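Transcription elongation factor SPT6 (Candida glabrata, PDB 3PJP) probably acts as a histone H3-H4 chaperone during transcription elongation, and binds the phosphorylated C-terminal repeats of RNA polymerase II through the tandem SH2 domain described here. Local coordinates at residues Q62-E67 with G73-V78; Q81-L86 with V91-N96. One frame throughout, in Å; residues are numbered along the deposited sequence.

Contact 1: residues Q62-E67 with G73-V78; sequences QELEKE and GKVLVV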
ATOM      1  N   GLN A  62       9.904  13.755   4.842  1.00 16.92           N
ATOM      2  CA  GLN A  62      10.650  14.978   4.562  1.00 18.92           C
ATOM      3  C   GLN A  62      10.442  15.994   5.687  1.00 18.44           C
ATOM      4  O   GLN A  62       9.306  16.273   6.102  1.00 20.41           O
ATOM      5  CB  GLN A  62      10.209  15.583   3.228  1.00 21.15           C
ATOM      6  CG  GLN A  62      10.718  17.000   2.962  1.00 29.51           C
ATOM      7  CD  GLN A  62      12.102  17.039   2.342  1.00 31.42           C
ATOM      8  OE1 GLN A  62      12.309  16.558   1.223  1.00 30.37           O
ATOM      9  NE2 GLN A  62      13.062  17.613   3.066  1.00 24.76           N
ATOM     10  N   GLU A  63      11.532  16.562   6.191  1.00 17.99           N
ATOM     11  CA  GLU A  63      11.404  17.593   7.221  1.00 19.92           C
ATOM     12  C   GLU A  63      11.360  18.985   6.625  1.00 20.76           C
ATOM     13  O   GLU A  63      12.042  19.274   5.647  1.00 22.52           O
ATOM     14  CB  GLU A  63      12.586  17.540   8.175  1.00 18.76           C
ATOM     15  CG  GLU A  63      12.732  16.267   8.936  1.00 21.48           C
ATOM     16  CD  GLU A  63      13.948  16.328   9.828  1.00 24.13           C
ATOM     17  OE1 GLU A  63      15.056  16.112   9.307  1.00 27.79           O
ATOM     18  OE2 GLU A  63      13.797  16.624  11.030  1.00 24.03           O
ATOM     19  N   LEU A  64      10.555  19.849   7.234  1.00 16.94           N
ATOM     20  CA  LEU A  64      10.585  21.273   6.944  1.00 24.31           C
ATOM     21  C   LEU A  64      10.713  22.033   8.252  1.00 17.28           C
ATOM     22  O   LEU A  64      10.418  21.504   9.326  1.00 18.57           O
ATOM     23  CB  LEU A  64       9.297  21.720   6.255  1.00 24.22           C
ATOM     24  CG  LEU A  64       8.754  20.892   5.092  1.00 21.07           C
ATOM     25  CD1 LEU A  64       7.437  21.482   4.645  1.00 22.20           C
ATOM     26  CD2 LEU A  64       9.752  20.824   3.941  1.00 22.62           C
ATOM     27  N   GLU A  65      11.127  23.293   8.152  1.00 19.39           N
ATOM     28  CA  GLU A  65      11.214  24.171   9.313  1.00 17.16           C
ATOM     29  C   GLU A  65      12.072  23.584  10.437  1.00 18.95           C
ATOM     30  O   GLU A  65      11.671  23.554  11.602  1.00 19.00           O
ATOM     31  CB  GLU A  65       9.813  24.536   9.815  1.00 17.13           C
ATOM     32  CG  GLU A  65       8.921  25.088   8.698  1.00 20.38           C
ATOM     33  CD  GLU A  65       7.584  25.603   9.206  1.00 27.48           C
ATOM     34  OE1 GLU A  65       7.277  25.425  10.396  1.00 22.49           O
ATOM     35  OE2 GLU A  65       6.836  26.196   8.404  1.00 37.45           O
ATOM     36  N   LYS A  66      13.248  23.091  10.059  1.00 20.99           N
ATOM     37  CA  LYS A  66      14.273  22.717  11.021  1.00 20.37           C
ATOM     38  C   LYS A  66      15.008  23.983  11.455  1.00 21.33           C
ATOM     39  O   LYS A  66      15.303  24.842  10.628  1.00 23.55           O
ATOM     40  CB  LYS A  66      15.257  21.747  10.369  1.00 22.58           C
ATOM     41  CG  LYS A  66      14.625  20.469   9.822  1.00 20.98           C
ATOM     42  CD  LYS A  66      15.506  19.805   8.747  1.00 23.45           C
ATOM     43  CE  LYS A  66      16.886  19.412   9.266  1.00 29.24           C
ATOM     44  NZ  LYS A  66      16.818  18.255  10.194  1.00 25.38           N
ATOM     45  N   GLU A  67      15.299  24.107  12.746  1.00 20.69           N
ATOM     46  CA  GLU A  67      16.033  25.274  13.249  1.00 24.15           C
ATOM     47  C   GLU A  67      17.475  25.283  12.754  1.00 24.28           C
ATOM     48  O   GLU A  67      18.064  26.337  12.534  1.00 23.35           O
ATOM     49  CB  GLU A  67      16.013  25.336  14.778  1.00 21.51           C
ATOM     50  CG  GLU A  67      16.769  26.556  15.336  1.00 23.92           C
ATOM     51  CD  GLU A  67      16.600  26.742  16.833  1.00 42.39           C
ATOM     52  OE1 GLU A  67      16.037  25.839  17.490  1.00 49.21           O
ATOM     53  OE2 GLU A  67      17.037  27.795  17.350  1.00 43.82           O
ATOM     54  N   GLY A  73      12.568  18.802  12.321  1.00 21.78           N
ATOM     55  CA  GLY A  73      11.664  19.736  11.671  1.00 19.72           C
ATOM     56  C   GLY A  73      10.362  19.927  12.430  1.00 22.58           C
ATOM     57  O   GLY A  73       9.839  18.984  13.032  1.00 20.89           O
ATOM     58  N   LYS A  74       9.849  21.158  12.411  1.00 19.60           N
ATOM     59  CA  LYS A  74       8.555  21.475  13.017  1.00 23.95           C
ATOM     60  C   LYS A  74       7.384  20.908  12.209  1.00 18.90           C
ATOM     61  O   LYS A  74       6.266  20.771  12.733  1.00 18.34           O
ATOM     62  CB  LYS A  74       8.368  22.994  13.144  1.00 27.83           C
ATOM     63  CG  LYS A  74       9.136  23.666  14.277  1.00 41.04           C
ATOM     64  CD  LYS A  74       8.752  25.139  14.350  1.00 45.93           C
ATOM     65  CE  LYS A  74       9.804  25.970  15.057  1.00 45.24           C
ATOM     66  NZ  LYS A  74       9.842  27.355  14.512  1.00 44.29           N
ATOM     67  N   VAL A  75       7.642  20.605  10.936  1.00 19.62           N
ATOM     68  CA  VAL A  75       6.631  20.068  10.024  1.00 16.54           C
ATOM     69  C   VAL A  75       7.253  18.868   9.332  1.00 16.91           C
ATOM     70  O   VAL A  75       8.378  18.957   8.857  1.00 20.60           O
ATOM     71  CB  VAL A  75       6.209  21.117   8.961  1.00 17.32           C
ATOM     72  CG1 VAL A  75       5.228  20.528   7.941  1.00 16.77           C
ATOM     73  CG2 VAL A  75       5.559  22.326   9.631  1.00 19.18           C
ATOM     74  N   LEU A  76       6.530  17.750   9.304  1.00 15.12           N
ATOM     75  CA  LEU A  76       7.001  16.536   8.647  1.00 16.31           C
ATOM     76  C   LEU A  76       6.052  16.149   7.537  1.00 16.45           C
ATOM     77  O   LEU A  76       4.847  16.113   7.742  1.00 18.17           O
ATOM     78  CB  LEU A  76       7.074  15.394   9.657  1.00 18.73           C
ATOM     79  CG  LEU A  76       7.877  15.639  10.939  1.00 18.01           C
ATOM     80  CD1 LEU A  76       7.726  14.438  11.856  1.00 20.13           C
ATOM     81  CD2 LEU A  76       9.349  15.941  10.659  1.00 19.89           C
ATOM     82  N   VAL A  77       6.608  15.831   6.376  1.00 13.60           N
ATOM     83  CA  VAL A  77       5.782  15.552   5.197  1.00 12.82           C
ATOM     84  C   VAL A  77       5.892  14.090   4.786  1.00 16.48           C
ATOM     85  O   VAL A  77       6.994  13.564   4.621  1.00 18.95           O
ATOM     86  CB  VAL A  77       6.186  16.438   4.015  1.00 19.67           C
ATOM     87  CG1 VAL A  77       5.222  16.223   2.838  1.00 16.68           C
ATOM     88  CG2 VAL A  77       6.172  17.895   4.429  1.00 21.42           C
ATOM     89  N   VAL A  78       4.747  13.423   4.660  1.00 13.46           N
ATOM     90  CA  VAL A  78       4.715  12.061   4.147  1.00 13.45           C
ATOM     91  C   VAL A  78       3.724  11.998   2.994  1.00 14.61           C
ATOM     92  O   VAL A  78       2.557  12.337   3.158  1.00 15.97           O
ATOM     93  CB  VAL A  78       4.277  11.038   5.201  1.00 18.28           C
ATOM     94  CG1 VAL A  78       4.435   9.622   4.641  1.00 18.33           C
ATOM     95  CG2 VAL A  78       5.112  11.185   6.458  1.00 19.67           C
TER
HETATM   96  O   HOH W   1       7.680  27.954  12.004  1.00 45.57           O

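Contact 2: residues Q81-L86 with V91-N96; sequences QRYHDL and VEYLQN. With ACT (acetate ion), chain D.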
ATOM      1  N   GLN A  81       1.425  14.919   2.397  1.00 17.67           N
ATOM      2  CA  GLN A  81       0.644  15.384   3.531  1.00 14.68           C
ATOM      3  C   GLN A  81       1.519  15.919   4.665  1.00 14.95           C
ATOM      4  O   GLN A  81       2.487  15.268   5.081  1.00 15.34           O
ATOM      5  CB  GLN A  81      -0.251  14.267   4.064  1.00 18.93           C
ATOM      6  CG  GLN A  81      -1.054  14.699   5.268  1.00 19.15           C
ATOM      7  CD  GLN A  81      -1.984  15.839   4.927  1.00 24.84           C
ATOM      8  OE1 GLN A  81      -2.745  15.754   3.965  1.00 24.61           O
ATOM      9  NE2 GLN A  81      -1.916  16.924   5.697  1.00 25.27           N
ATOM     10  N   ARG A  82       1.154  17.086   5.202  1.00 15.23           N
ATOM     11  CA  ARG A  82       1.881  17.628   6.349  1.00 18.53           C
ATOM     12  C   ARG A  82       1.364  17.161   7.704  1.00 16.78           C
ATOM     13  O   ARG A  82       0.155  17.045   7.932  1.00 18.37           O
ATOM     14  CB  ARG A  82       1.916  19.159   6.311  1.00 17.93           C
ATOM     15  CG  ARG A  82       2.789  19.673   5.197  1.00 24.75           C
ATOM     16  CD  ARG A  82       2.228  20.940   4.603  1.00 31.24           C
ATOM     17  NE  ARG A  82       2.829  22.118   5.200  1.00 39.74           N
ATOM     18  CZ  ARG A  82       3.787  22.838   4.627  1.00 43.98           C
ATOM     19  NH1 ARG A  82       4.253  22.502   3.427  1.00 37.00           N
ATOM     20  NH2 ARG A  82       4.273  23.901   5.254  1.00 42.87           N
ATOM     21  N   TYR A  83       2.314  16.916   8.605  1.00 15.36           N
ATOM     22  CA  TYR A  83       2.025  16.514   9.974  1.00 18.12           C
ATOM     23  C   TYR A  83       2.913  17.309  10.931  1.00 19.49           C
ATOM     24  O   TYR A  83       3.948  17.833  10.526  1.00 18.26           O
ATOM     25  CB  TYR A  83       2.308  15.027  10.175  1.00 17.88           C
ATOM     26  CG  TYR A  83       1.557  14.123   9.225  1.00 13.57           C
ATOM     27  CD1 TYR A  83       0.327  13.587   9.572  1.00 15.23           C
ATOM     28  CD2 TYR A  83       2.087  13.796   7.988  1.00 16.20           C
ATOM     29  CE1 TYR A  83      -0.370  12.758   8.708  1.00 18.77           C
ATOM     30  CE2 TYR A  83       1.404  12.964   7.120  1.00 21.11           C
ATOM     31  CZ  TYR A  83       0.181  12.447   7.487  1.00 19.87           C
ATOM     32  OH  TYR A  83      -0.497  11.623   6.620  1.00 20.35           O
ATOM     33  N   HIS A  84       2.512  17.382  12.198  1.00 18.79           N
ATOM     34  CA  HIS A  84       3.273  18.114  13.206  1.00 18.92           C
ATOM     35  C   HIS A  84       4.448  17.339  13.778  1.00 21.97           C
ATOM     36  O   HIS A  84       5.473  17.925  14.145  1.00 19.68           O
ATOM     37  CB  HIS A  84       2.366  18.510  14.371  1.00 12.60           C
ATOM     38  CG  HIS A  84       1.232  19.394  13.978  1.00 14.85           C
ATOM     39  ND1 HIS A  84       1.417  20.667  13.489  1.00 19.44           N
ATOM     40  CD2 HIS A  84      -0.106  19.188  14.004  1.00 17.26           C
ATOM     41  CE1 HIS A  84       0.239  21.208  13.223  1.00 19.46           C
ATOM     42  NE2 HIS A  84      -0.701  20.332  13.533  1.00 19.54           N
ATOM     43  N   ASP A  85       4.290  16.028  13.905  1.00 15.51           N
ATOM     44  CA  ASP A  85       5.286  15.242  14.627  1.00 16.70           C
ATOM     45  C   ASP A  85       5.147  13.755  14.328  1.00 20.17           C
ATOM     46  O   ASP A  85       4.211  13.333  13.637  1.00 18.25           O
ATOM     47  CB  ASP A  85       5.175  15.510  16.135  1.00 19.77           C
ATOM     48  CG  ASP A  85       3.769  15.289  16.657  1.00 28.73           C
ATOM     49  OD1 ASP A  85       3.307  14.133  16.604  1.00 21.35           O
ATOM     50  OD2 ASP A  85       3.127  16.265  17.116  1.00 30.03           O
ATOM     51  N   LEU A  86       6.087  12.965  14.839  1.00 18.56           N
ATOM     52  CA  LEU A  86       6.126  11.545  14.513  1.00 16.30           C
ATOM     53  C   LEU A  86       4.929  10.801  15.087  1.00 15.80           C
ATOM     54  O   LEU A  86       4.413   9.883  14.463  1.00 18.61           O
ATOM     55  CB  LEU A  86       7.427  10.916  15.033  1.00 17.35           C
ATOM     56  CG  LEU A  86       8.697  11.365  14.307  1.00 17.02           C
ATOM     57  CD1 LEU A  86       9.930  10.947  15.102  1.00 16.03           C
ATOM     58  CD2 LEU A  86       8.774  10.797  12.916  1.00 18.34           C
ATOM     59  N   VAL A  91      -0.378   7.797  14.154  1.00 19.27           N
ATOM     60  CA  VAL A  91      -1.831   7.701  14.274  1.00 17.94           C
ATOM     61  C   VAL A  91      -2.598   7.942  12.971  1.00 20.46           C
ATOM     62  O   VAL A  91      -3.507   7.184  12.634  1.00 24.79           O
ATOM     63  CB  VAL A  91      -2.370   8.659  15.352  1.00 17.51           C
ATOM     64  CG1 VAL A  91      -3.888   8.714  15.315  1.00 19.56           C
ATOM     65  CG2 VAL A  91      -1.859   8.220  16.716  1.00 20.05           C
ATOM     66  N   GLU A  92      -2.231   8.982  12.232  1.00 16.93           N
ATOM     67  CA  GLU A  92      -3.049   9.396  11.088  1.00 14.05           C
ATOM     68  C   GLU A  92      -2.593   8.786   9.767  1.00 16.84           C
ATOM     69  O   GLU A  92      -3.400   8.636   8.839  1.00 19.47           O
ATOM     70  CB  GLU A  92      -3.083  10.921  10.965  1.00 15.20           C
ATOM     71  CG  GLU A  92      -3.763  11.633  12.151  1.00 19.10           C
ATOM     72  CD  GLU A  92      -3.669  13.138  12.038  1.00 17.83           C
ATOM     73  OE1 GLU A  92      -3.109  13.624  11.032  1.00 25.47           O
ATOM     74  OE2 GLU A  92      -4.141  13.839  12.965  1.00 20.85           O
ATOM     75  N   TYR A  93      -1.301   8.500   9.651  1.00 19.80           N
ATOM     76  CA  TYR A  93      -0.748   7.933   8.426  1.00 14.27           C
ATOM     77  C   TYR A  93      -0.568   6.422   8.539  1.00 16.07           C
ATOM     78  O   TYR A  93      -1.229   5.654   7.841  1.00 18.69           O
ATOM     79  CB  TYR A  93       0.594   8.579   8.066  1.00 19.15           C
ATOM     80  CG  TYR A  93       1.223   7.976   6.821  1.00 15.64           C
ATOM     81  CD1 TYR A  93       0.918   8.467   5.559  1.00 19.49           C
ATOM     82  CD2 TYR A  93       2.101   6.906   6.911  1.00 21.71           C
ATOM     83  CE1 TYR A  93       1.481   7.912   4.422  1.00 21.77           C
ATOM     84  CE2 TYR A  93       2.665   6.353   5.791  1.00 29.41           C
ATOM     85  CZ  TYR A  93       2.347   6.858   4.547  1.00 28.45           C
ATOM     86  OH  TYR A  93       2.912   6.300   3.426  1.00 30.05           O
ATOM     87  N   LEU A  94       0.326   5.985   9.423  1.00 16.96           N
ATOM     88  CA  LEU A  94       0.662   4.565   9.475  1.00 17.49           C
ATOM     89  C   LEU A  94      -0.493   3.661   9.915  1.00 18.33           C
ATOM     90  O   LEU A  94      -0.755   2.645   9.280  1.00 17.77           O
ATOM     91  CB  LEU A  94       1.892   4.303  10.355  1.00 16.14           C
ATOM     92  CG  LEU A  94       2.352   2.848  10.285  1.00 17.56           C
ATOM     93  CD1 LEU A  94       2.763   2.445   8.879  1.00 19.24           C
ATOM     94  CD2 LEU A  94       3.497   2.580  11.269  1.00 17.79           C
ATOM     95  N   GLN A  95      -1.159   3.997  11.010  1.00 17.55           N
ATOM     96  CA  GLN A  95      -2.239   3.146  11.503  1.00 19.52           C
ATOM     97  C   GLN A  95      -3.370   3.061  10.470  1.00 20.15           C
ATOM     98  O   GLN A  95      -4.071   2.053  10.385  1.00 20.83           O
ATOM     99  CB  GLN A  95      -2.733   3.605  12.883  1.00 22.41           C
ATOM    100  CG  GLN A  95      -1.847   3.084  14.024  1.00 28.23           C
ATOM    101  CD  GLN A  95      -2.121   3.746  15.369  1.00 34.45           C
ATOM    102  OE1 GLN A  95      -3.177   4.344  15.581  1.00 35.57           O
ATOM    103  NE2 GLN A  95      -1.160   3.640  16.285  1.00 40.40           N
ATOM    104  N   ASN A  96      -3.523   4.117   9.683  1.00 18.17           N
ATOM    105  CA  ASN A  96      -4.504   4.131   8.608  1.00 21.96           C
ATOM    106  C   ASN A  96      -4.154   3.173   7.495  1.00 20.09           C
ATOM    107  O   ASN A  96      -4.988   2.394   7.046  1.00 18.89           O
ATOM    108  CB  ASN A  96      -4.648   5.530   8.028  1.00 25.56           C
ATOM    109  CG  ASN A  96      -5.885   6.207   8.511  1.00 27.03           C
ATOM    110  OD1 ASN A  96      -6.945   5.585   8.588  1.00 28.71           O
ATOM    111  ND2 ASN A  96      -5.771   7.489   8.858  1.00 36.71           N
TER
HETATM  112  C   ACT D1446       2.252  23.677   8.220  1.00 41.44           C
HETATM  113  O   ACT D1446       2.034  22.598   7.634  1.00 50.65           O
HETATM  114  OXT ACT D1446       3.287  24.271   7.855  1.00 46.58           O
HETATM  115  CH3 ACT D1446       1.337  24.227   9.278  1.00 35.41           C
HETATM  116  O   HOH W   2      -2.218  16.074   9.284  1.00 35.91           O
HETATM  117  O   HOH W   3      -3.155  11.729   7.224  1.00 27.17           O

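Contact 1: residues Q62-E67 with G73-V78
Gln62 and Val77 form an antiparallel hydrogen-bonded pair: Gln62 N donates to Val77 O at 2.9 Å, and Val77 N returns a bond to Gln62 O at 2.7 Å. Two residues on, Leu64 N reaches Val75 O at 2.9 Å, whereas the return bond from Val75 N to Leu64 O is weak. The strand segments diverge from exact antiparallel, at 151°. On the face carrying Gln62, Leu64, Val75 and Val77, Leu64 CD1 rests 3.8 Å from Val77 CG2 and a little farther from Val75 CG1. The opposite face bears Glu63 beside Leu76, pointing the same way. With CG anti to its carbonyl carbon and the chain extended beyond it (chi2 179°), Glu63 carries its carboxylate to the start of segment 73-78, where Gly73 N donates to Glu63 OE2 at 2.8 Å from above the carboxylate plane. Lys66 NZ forms a 2.9 Å salt bridge with Glu63 OE1 and also donates to Ala71 O, and Arg6 pairs with Glu63 OE2. One carboxylate thus ties both ends of the connecting loop together. At the exposed end, Lys74 N bonds to Glu65 O at 3.1 Å, and a water links Glu65 OE1 with Lys74 NZ, weakly on the lysine side. Opposite Leu64 stand two residues, Lys74 and Val75, which makes a classic beta bulge in the hairpin 55-64/75-78 of the first SH2 sheet.

Contact 2: residues Q81-L86 with V91-N96
The Tyr83 ring has the Glu92 carboxylate at its edge: Glu92 OE1 lies near the ring plane, 3.7 Å from Tyr83 CE1, and the two planes are turned 52° apart. Tyr93 CB approaches the Tyr83 ring obliquely, 3.9 Å from Tyr83 CZ and 3.5 Å from Tyr83 OH, which lies at the edge of the Tyr93 ring, 3.6 Å from Tyr93 CD1. The two tyrosine side chains cross at about a right angle. Tyr93 has CG anti to its backbone N (chi1 178°), which carries its ring away from Tyr83 and leaves mainly CB and one ring edge in contact; its hydroxyl bonds to Lys97 and Glu79. Glu92 OE1 accepts from Gln88 NE2 and from a water that also donates to Arg82 O. A second water sits 2.7 Å from Tyr83 OH and reaches Glu92 O weakly. Direct contact is therefore van der Waals, with water supplying polar bridges. Arg82 presents a guanidinium edge to an acetate: NE binds acetate O at 2.6 Å and NH2 binds OXT at 2.8 Å. Asp85 N-caps helix 86-105 (OD1 to Gln88 N). Tyr83 also touches His168, whose ring meets that of Tyr93 at about 40°; it lies in the loop between strands 159-166 and 171-173, so this corner abuts the second SH2 unit. Edge strand 81-83 of the first SH2 sheet thus packs on its following helix, whose Glu92 and Tyr93 return beside Tyr83.

The two contacts follow one another along the chain, and their centres are about 13 Å apart; strands 75-78 and 81-83 are neighbours in one sheet. The probable hydrogen bond from Tyr83 N to Leu76 O, 2.8 Å, joins them. On the helix side, Val78 CG1 packs 3.4 Å from Tyr93 CE1, and Leu76 also reaches Leu86 and Ile89, so the hairpin of contact 1 and the helix of contact 2 share a hydrophobic core. Beyond the other face, Leu64 CD1 lies 3.6 Å from Arg82 NH1, and Val75 CG2 lies 3.5 Å from acetate OXT. The anion thus bridges Val75 of contact 1 and Arg82 from segment 81-86; it probably comes from the crystallisation liquor, so no physiological role can be read from it.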